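Local coordinates for nisin biosynthesis protein nisC (Lactococcus lactis subsp. lactis, PDB 2G0D) that catalyses, as the zinc-dependent lantibiotic cyclase, formation of the thioether (lanthionine and methyllanthionine) rings of nisin, at residues 146-151 / 221-226. Numbering follows the deposited sequence.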
loop_
_atom_site.group_PDB
_atom_site.type_symbol
_atom_site.label_atom_id
_atom_site.label_comp_id
_atom_site.label_asym_id
_atom_site.label_seq_id
_atom_site.Cartn_x
_atom_site.Cartn_y
_atom_site.Cartn_z
ATOM N N TYR A 146 -5.830 2.113 6.924
ATOM C CA TYR A 146 -7.167 1.613 7.223
ATOM C C TYR A 146 -7.852 2.426 8.327
ATOM O O TYR A 146 -8.999 2.860 8.147
ATOM C CB TYR A 146 -7.174 0.117 7.609
ATOM C CG TYR A 146 -8.497 -0.286 8.249
ATOM C CD1 TYR A 146 -9.651 -0.453 7.475
ATOM C CD2 TYR A 146 -8.599 -0.464 9.624
ATOM C CE1 TYR A 146 -10.878 -0.782 8.066
ATOM C CE2 TYR A 146 -9.826 -0.784 10.232
ATOM C CZ TYR A 146 -10.966 -0.927 9.449
ATOM O OH TYR A 146 -12.178 -1.262 10.045
ATOM N N LEU A 147 -7.164 2.633 9.452
ATOM C CA LEU A 147 -7.768 3.349 10.607
ATOM C C LEU A 147 -8.321 4.712 10.240
ATOM O O LEU A 147 -9.403 5.060 10.698
ATOM C CB LEU A 147 -6.806 3.449 11.811
ATOM C CG LEU A 147 -6.462 2.105 12.485
ATOM C CD1 LEU A 147 -5.315 2.296 13.503
ATOM C CD2 LEU A 147 -7.677 1.461 13.153
ATOM N N LEU A 148 -7.606 5.449 9.365
ATOM C CA LEU A 148 -7.991 6.808 8.969
ATOM C C LEU A 148 -9.291 6.925 8.151
ATOM O O LEU A 148 -9.828 8.030 7.970
ATOM C CB LEU A 148 -6.832 7.522 8.255
ATOM C CG LEU A 148 -5.659 7.869 9.186
ATOM C CD1 LEU A 148 -4.428 8.202 8.359
ATOM C CD2 LEU A 148 -5.998 9.028 10.159
ATOM N N LEU A 149 -9.810 5.793 7.703
ATOM C CA LEU A 149 -11.139 5.719 7.098
ATOM C C LEU A 149 -12.271 5.657 8.130
ATOM O O LEU A 149 -13.426 5.801 7.761
ATOM C CB LEU A 149 -11.240 4.466 6.209
ATOM C CG LEU A 149 -10.394 4.434 4.923
ATOM C CD1 LEU A 149 -10.526 3.044 4.306
ATOM C CD2 LEU A 149 -10.838 5.556 3.928
ATOM N N ILE A 150 -11.950 5.378 9.394
ATOM C CA ILE A 150 -12.978 5.351 10.426
ATOM C C ILE A 150 -13.117 6.744 11.036
ATOM O O ILE A 150 -12.160 7.284 11.591
ATOM C CB ILE A 150 -12.659 4.317 11.552
ATOM C CG1 ILE A 150 -12.313 2.933 10.980
ATOM C CG2 ILE A 150 -13.817 4.207 12.527
ATOM C CD1 ILE A 150 -11.711 2.000 12.031
ATOM N N ASN A 151 -14.317 7.315 10.951
ATOM C CA ASN A 151 -14.555 8.659 11.497
ATOM C C ASN A 151 -14.937 8.689 12.984
ATOM O O ASN A 151 -14.965 9.742 13.597
ATOM C CB ASN A 151 -15.569 9.436 10.642
ATOM C CG ASN A 151 -15.113 9.601 9.193
ATOM O OD1 ASN A 151 -15.846 9.250 8.271
ATOM N ND2 ASN A 151 -13.906 10.117 8.989
ATOM N N LYS A 221 -6.325 14.516 7.103
ATOM C CA LYS A 221 -7.473 13.940 7.805
ATOM C C LYS A 221 -7.821 14.672 9.116
ATOM O O LYS A 221 -8.913 14.482 9.658
ATOM C CB LYS A 221 -7.283 12.443 8.029
ATOM C CG LYS A 221 -7.374 11.587 6.739
ATOM C CD LYS A 221 -8.697 11.873 5.977
ATOM C CE LYS A 221 -9.497 10.651 5.818
ATOM N NZ LYS A 221 -10.857 10.925 5.289
ATOM N N GLY A 222 -6.891 15.501 9.600
ATOM C CA GLY A 222 -7.091 16.318 10.810
ATOM C C GLY A 222 -6.200 15.891 11.969
ATOM O O GLY A 222 -6.314 16.412 13.069
ATOM N N TYR A 223 -5.307 14.937 11.697
ATOM C CA TYR A 223 -4.422 14.351 12.707
ATOM C C TYR A 223 -2.955 14.672 12.417
ATOM O O TYR A 223 -2.287 13.976 11.624
ATOM C CB TYR A 223 -4.635 12.819 12.771
ATOM C CG TYR A 223 -6.072 12.397 13.036
ATOM C CD1 TYR A 223 -6.547 12.198 14.350
ATOM C CD2 TYR A 223 -6.960 12.209 11.981
ATOM C CE1 TYR A 223 -7.878 11.808 14.579
ATOM C CE2 TYR A 223 -8.280 11.819 12.201
ATOM C CZ TYR A 223 -8.734 11.620 13.489
ATOM O OH TYR A 223 -10.056 11.255 13.660
ATOM N N SER A 224 -2.469 15.738 13.050
ATOM C CA SER A 224 -1.062 16.114 12.999
ATOM C C SER A 224 -0.709 17.019 14.137
ATOM O O SER A 224 -1.589 17.620 14.746
ATOM C CB SER A 224 -0.731 16.816 11.685
ATOM O OG SER A 224 -1.436 18.033 11.567
ATOM N N ASN A 225 0.587 17.103 14.421
ATOM C CA ASN A 225 1.151 18.097 15.322
ATOM C C ASN A 225 2.480 18.581 14.730
ATOM O O ASN A 225 2.920 18.071 13.695
ATOM C CB ASN A 225 1.310 17.524 16.750
ATOM C CG ASN A 225 1.942 16.141 16.760
ATOM O OD1 ASN A 225 2.924 15.899 16.065
ATOM N ND2 ASN A 225 1.370 15.222 17.551
ATOM N N GLU A 226 3.117 19.561 15.374
ATOM C CA GLU A 226 4.393 20.096 14.889
ATOM C C GLU A 226 5.434 18.999 14.615
ATOM O O GLU A 226 6.238 19.125 13.689
ATOM C CB GLU A 226 4.965 21.160 15.846
ATOM C CG GLU A 226 4.461 22.600 15.591
ATOM C CD GLU A 226 5.060 23.634 16.556
ATOM O OE1 GLU A 226 5.088 23.377 17.789
ATOM O OE2 GLU A 226 5.490 24.719 16.087
HETATM O O HOH W 1 -12.143 9.126 6.986
#
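Leu148 sets its CD2 methyl obliquely against the CD2 and CE2 carbons of Tyr223, with CD2 of the leucine 3.8 Å from CD2 of the tyrosine and the two side chains running past each other in opposite directions. CD2 of Leu148 also lies 4.2 Å from CB of Lys221, and that CB sits at the edge of the Tyr223 ring, in its plane. Leu148 is buried, its side chain further covered by Tyr217 and Ala218 of helix 208-221, and this is the close-packed half of the contact. In the alpha-toroid of the LanC fold it joins the type I turn from Leu147 to Ile150, at the C-terminal end of helix 140-147, to the end of helix 208-221, where Gly222 with positive phi closes a Schellman motif. Toward solvent the joint becomes polar and is bridged by water. The Lys221 chain, bent in its middle (chi2 -54°), reaches the Leu148 carbonyl. Its CE comes to 3.4 Å from Leu148 O, while its NZ meets that oxygen through a water molecule. The water donates to Leu148 O at 2.7 Å and accepts from Lys221 NZ at 2.8 Å and from ND2 of the exposed Asn151, also at 2.8 Å. Lys221 NZ forms a salt bridge with Asp404 as well, and the Tyr223 hydroxyl is hydrogen-bonded to Asp156.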